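Local coordinates for DUF1214 domain-containing protein (Burkholderia cenocepacia, PDB 6ANS), which is of unknown function but belongs to the DUF1214 family and binds a sodium ion in the crystal, at residues A[285-298]-A[334-346]. Sequence-based numbering, arbitrary orientation.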
loop_
_atom_site.group_PDB
_atom_site.type_symbol
_atom_site.label_atom_id
_atom_site.label_comp_id
_atom_site.label_asym_id
_atom_site.label_seq_id
_atom_site.Cartn_x
_atom_site.Cartn_y
_atom_site.Cartn_z
ATOM N N LEU A 285 14.229 -29.447 -0.089
ATOM C CA LEU A 285 13.679 -30.617 -0.763
ATOM C C LEU A 285 14.022 -30.602 -2.242
ATOM O O LEU A 285 13.791 -29.601 -2.925
ATOM C CB LEU A 285 12.155 -30.690 -0.609
ATOM C CG LEU A 285 11.574 -30.959 0.777
ATOM C CD1 LEU A 285 10.052 -30.738 0.752
ATOM C CD2 LEU A 285 11.919 -32.375 1.224
ATOM N N ALA A 286 14.538 -31.724 -2.736
ATOM C CA ALA A 286 14.635 -31.924 -4.170
ATOM C C ALA A 286 13.240 -32.099 -4.765
ATOM O O ALA A 286 12.251 -32.310 -4.056
ATOM C CB ALA A 286 15.506 -33.141 -4.490
ATOM N N ALA A 287 13.166 -32.020 -6.095
ATOM C CA ALA A 287 11.873 -32.094 -6.769
ATOM C C ALA A 287 11.169 -33.421 -6.506
ATOM O O ALA A 287 9.936 -33.459 -6.424
ATOM C CB ALA A 287 12.054 -31.879 -8.273
ATOM N N ASP A 288 11.925 -34.506 -6.336
ATOM C CA ASP A 288 11.353 -35.829 -6.125
ATOM C C ASP A 288 11.156 -36.165 -4.652
ATOM O O ASP A 288 10.817 -37.311 -4.333
ATOM C CB ASP A 288 12.231 -36.909 -6.771
ATOM C CG ASP A 288 13.639 -36.966 -6.181
ATOM O OD1 ASP A 288 13.965 -36.156 -5.291
ATOM O OD2 ASP A 288 14.415 -37.857 -6.586
ATOM N N GLU A 289 11.360 -35.205 -3.754
ATOM C CA GLU A 289 11.251 -35.441 -2.324
ATOM C C GLU A 289 10.034 -34.742 -1.733
ATOM O O GLU A 289 9.549 -33.731 -2.253
ATOM C CB GLU A 289 12.509 -34.971 -1.597
ATOM C CG GLU A 289 13.750 -35.777 -1.950
ATOM C CD GLU A 289 14.985 -35.252 -1.262
ATOM O OE1 GLU A 289 15.089 -34.018 -1.114
ATOM O OE2 GLU A 289 15.842 -36.068 -0.856
ATOM N N ALA A 290 9.554 -35.294 -0.626
ATOM C CA ALA A 290 8.463 -34.705 0.124
ATOM C C ALA A 290 8.820 -34.721 1.600
ATOM O O ALA A 290 9.511 -35.626 2.078
ATOM C CB ALA A 290 7.143 -35.454 -0.116
ATOM N N LEU A 291 8.346 -33.706 2.314
ATOM C CA LEU A 291 8.481 -33.632 3.761
ATOM C C LEU A 291 7.147 -34.020 4.381
ATOM O O LEU A 291 6.137 -33.344 4.159
ATOM C CB LEU A 291 8.890 -32.228 4.204
ATOM C CG LEU A 291 9.157 -32.107 5.709
ATOM C CD1 LEU A 291 10.406 -32.893 6.117
ATOM C CD2 LEU A 291 9.261 -30.665 6.131
ATOM N N VAL A 292 7.147 -35.096 5.164
ATOM C CA VAL A 292 5.943 -35.604 5.804
ATOM C C VAL A 292 5.935 -35.127 7.247
ATOM O O VAL A 292 6.808 -35.506 8.037
ATOM C CB VAL A 292 5.876 -37.136 5.741
ATOM C CG1 VAL A 292 4.562 -37.632 6.358
ATOM C CG2 VAL A 292 6.042 -37.620 4.299
ATOM N N ILE A 293 4.944 -34.309 7.594
ATOM C CA ILE A 293 4.780 -33.761 8.935
ATOM C C ILE A 293 3.586 -34.444 9.584
ATOM O O ILE A 293 2.532 -34.585 8.952
ATOM C CB ILE A 293 4.581 -32.234 8.901
ATOM C CG1 ILE A 293 5.632 -31.564 8.003
ATOM C CG2 ILE A 293 4.609 -31.649 10.305
ATOM C CD1 ILE A 293 5.363 -30.087 7.748
ATOM N N ASP A 294 3.747 -34.855 10.845
ATOM C CA ASP A 294 2.720 -35.586 11.578
ATOM C C ASP A 294 2.588 -35.044 12.987
ATOM O O ASP A 294 3.594 -34.800 13.662
ATOM C CB ASP A 294 3.041 -37.080 11.683
ATOM C CG ASP A 294 2.795 -37.823 10.398
ATOM O OD1 ASP A 294 1.622 -37.952 9.998
ATOM O OD2 ASP A 294 3.783 -38.271 9.783
ATOM N N VAL A 295 1.344 -34.899 13.436
ATOM C CA VAL A 295 1.011 -34.760 14.848
ATOM C C VAL A 295 0.060 -35.901 15.197
ATOM O O VAL A 295 -0.895 -36.168 14.456
ATOM C CB VAL A 295 0.393 -33.384 15.170
ATOM C CG1 VAL A 295 1.450 -32.284 15.022
ATOM C CG2 VAL A 295 -0.820 -33.098 14.288
ATOM N N ASP A 296 0.372 -36.627 16.277
ATOM C CA ASP A 296 -0.402 -37.823 16.606
ATOM C C ASP A 296 -1.783 -37.472 17.132
ATOM O O ASP A 296 -2.739 -38.223 16.912
ATOM C CB ASP A 296 0.367 -38.677 17.611
ATOM C CG ASP A 296 1.660 -39.218 17.028
ATOM O OD1 ASP A 296 1.731 -39.358 15.790
ATOM O OD2 ASP A 296 2.610 -39.480 17.797
ATOM N N THR A 297 -1.907 -36.343 17.820
ATOM C CA THR A 297 -3.182 -35.819 18.279
ATOM C C THR A 297 -3.229 -34.338 17.937
ATOM O O THR A 297 -2.201 -33.714 17.666
ATOM C CB THR A 297 -3.372 -35.997 19.795
ATOM O OG1 THR A 297 -2.327 -35.300 20.486
ATOM C CG2 THR A 297 -3.337 -37.474 20.192
ATOM N N VAL A 298 -4.428 -33.777 17.939
ATOM C CA VAL A 298 -4.622 -32.336 17.812
ATOM C C VAL A 298 -5.117 -31.812 19.156
ATOM O O VAL A 298 -6.181 -32.236 19.625
ATOM C CB VAL A 298 -5.601 -31.984 16.682
ATOM C CG1 VAL A 298 -5.767 -30.475 16.589
ATOM C CG2 VAL A 298 -5.100 -32.547 15.369
ATOM N N ALA A 334 -7.808 -41.006 10.348
ATOM C CA ALA A 334 -8.848 -41.777 11.029
ATOM C C ALA A 334 -8.624 -41.822 12.538
ATOM O O ALA A 334 -9.574 -41.690 13.321
ATOM C CB ALA A 334 -8.904 -43.194 10.454
ATOM N N ASP A 335 -7.378 -42.009 12.965
ATOM C CA ASP A 335 -7.027 -42.076 14.379
ATOM C C ASP A 335 -6.994 -40.708 15.068
ATOM O O ASP A 335 -6.518 -40.623 16.204
ATOM C CB ASP A 335 -5.663 -42.748 14.534
ATOM C CG ASP A 335 -4.615 -42.127 13.630
ATOM O OD1 ASP A 335 -4.455 -40.883 13.662
ATOM O OD2 ASP A 335 -3.954 -42.883 12.882
ATOM N N GLY A 336 -7.474 -39.644 14.420
ATOM C CA GLY A 336 -7.473 -38.320 15.013
ATOM C C GLY A 336 -6.220 -37.491 14.785
ATOM O O GLY A 336 -6.242 -36.277 15.044
ATOM N N GLY A 337 -5.136 -38.087 14.305
ATOM C CA GLY A 337 -3.949 -37.314 13.985
ATOM C C GLY A 337 -4.146 -36.487 12.726
ATOM O O GLY A 337 -5.190 -36.506 12.071
ATOM N N VAL A 338 -3.121 -35.705 12.405
ATOM C CA VAL A 338 -3.110 -34.893 11.198
ATOM C C VAL A 338 -1.760 -35.051 10.519
ATOM O O VAL A 338 -0.706 -34.981 11.172
ATOM C CB VAL A 338 -3.410 -33.411 11.491
ATOM C CG1 VAL A 338 -3.136 -32.579 10.268
ATOM C CG2 VAL A 338 -4.882 -33.241 11.887
ATOM N N THR A 339 -1.799 -35.274 9.208
ATOM C CA THR A 339 -0.622 -35.334 8.365
ATOM C C THR A 339 -0.697 -34.191 7.363
ATOM O O THR A 339 -1.775 -33.887 6.833
ATOM C CB THR A 339 -0.525 -36.685 7.648
ATOM O OG1 THR A 339 -0.480 -37.740 8.620
ATOM C CG2 THR A 339 0.738 -36.756 6.822
ATOM N N VAL A 340 0.444 -33.533 7.152
ATOM C CA VAL A 340 0.607 -32.460 6.174
ATOM C C VAL A 340 1.858 -32.758 5.354
ATOM O O VAL A 340 2.932 -33.001 5.921
ATOM C CB VAL A 340 0.734 -31.078 6.848
ATOM C CG1 VAL A 340 0.922 -30.002 5.800
ATOM C CG2 VAL A 340 -0.480 -30.774 7.721
ATOM N N ILE A 341 1.737 -32.689 4.029
ATOM C CA ILE A 341 2.816 -33.063 3.120
ATOM C C ILE A 341 3.295 -31.827 2.371
ATOM O O ILE A 341 2.499 -31.146 1.716
ATOM C CB ILE A 341 2.363 -34.139 2.122
ATOM C CG1 ILE A 341 1.719 -35.326 2.847
ATOM C CG2 ILE A 341 3.523 -34.545 1.228
ATOM C CD1 ILE A 341 2.696 -36.320 3.408
ATOM N N VAL A 342 4.597 -31.549 2.463
ATOM C CA VAL A 342 5.265 -30.506 1.685
ATOM C C VAL A 342 5.858 -31.170 0.444
ATOM O O VAL A 342 6.684 -32.081 0.569
ATOM C CB VAL A 342 6.361 -29.812 2.514
ATOM C CG1 VAL A 342 6.993 -28.686 1.741
ATOM C CG2 VAL A 342 5.812 -29.301 3.838
ATOM N N ALA A 343 5.453 -30.722 -0.752
ATOM C CA ALA A 343 5.887 -31.354 -1.999
ATOM C C ALA A 343 5.551 -30.465 -3.193
ATOM O O ALA A 343 4.824 -29.474 -3.075
ATOM C CB ALA A 343 5.254 -32.735 -2.172
ATOM N N ALA A 344 6.083 -30.844 -4.360
ATOM C CA ALA A 344 5.839 -30.087 -5.587
ATOM C C ALA A 344 4.445 -30.331 -6.163
ATOM O O ALA A 344 3.890 -29.449 -6.828
ATOM C CB ALA A 344 6.893 -30.441 -6.641
ATOM N N THR A 345 3.885 -31.523 -5.962
ATOM C CA THR A 345 2.523 -31.835 -6.372
ATOM C C THR A 345 1.831 -32.585 -5.241
ATOM O O THR A 345 2.485 -33.229 -4.417
ATOM C CB THR A 345 2.492 -32.662 -7.672
ATOM O OG1 THR A 345 3.300 -33.836 -7.512
ATOM C CG2 THR A 345 2.992 -31.847 -8.858
ATOM N N ARG A 346 0.505 -32.494 -5.206
ATOM C CA ARG A 346 -0.274 -33.138 -4.143
ATOM C C ARG A 346 -0.225 -34.656 -4.269
ATOM O O ARG A 346 -0.436 -35.187 -5.364
ATOM C CB ARG A 346 -1.730 -32.688 -4.163
ATOM C CG ARG A 346 -2.515 -33.101 -2.912
ATOM C CD ARG A 346 -4.005 -32.811 -3.081
ATOM N NE ARG A 346 -4.350 -31.405 -2.921
ATOM C CZ ARG A 346 -4.503 -30.799 -1.749
ATOM N NH1 ARG A 346 -4.364 -31.493 -0.624
ATOM N NH2 ARG A 346 -4.812 -29.503 -1.705
HETATM O O HOH W 1 8.653 -32.540 -4.383
#
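T339 OG1 is gripped twice: it gives its proton to D294 OD1 at 2.5 Å, arriving nearly along the C-O axis of the carboxylate, and is also hydrogen-bonded to N333 ND2. D294 and T339 are paired across a non-hydrogen-bonded site and lie side by side. With its CG anti to its own carbonyl carbon (chi1 -76°), the aspartate brings OD1 across to the hydroxyl, while OD2 makes weak, long ion pairs with R377 and R379.

Around this pair, strands 289-295 and 338-343 run antiparallel, joined by six backbone hydrogen bonds in the pairs L291-V342, I293-V340 and V295-V338. Beyond the last of these, G337 packs its CA 3.3 Å from V295 O, and the Asx turn of D335, whose OD1 accepts from G337 N, shapes the entry to the second strand. At the far end a water bridges the chains, donating to A287 O and E289 O and accepting from A344 N.

On the face of D294 and T339, aliphatic contacts continue beside the polar pair: I341 CD1 reaches 3.7 Å from both V292 CG1 and V292 CG2, and A290 CB meets A343 CB at 3.9 Å; L386 of the C-terminal helix 383-389 packs on A290 and I341. The face of L291, I293, V295, V338, V340 and V342 is wholly aliphatic: the side chains of L285 and V342 cross at about a right angle, CD1 of L285 against CG1 of V342 at 3.8 Å, and V298 CG2 closes on V338 CG2 at 3.6 Å. Strands 377-382 and 351-354 flank the pair, which thus forms the antiparallel centre of a four-stranded mixed sheet within the DUF1214 family region.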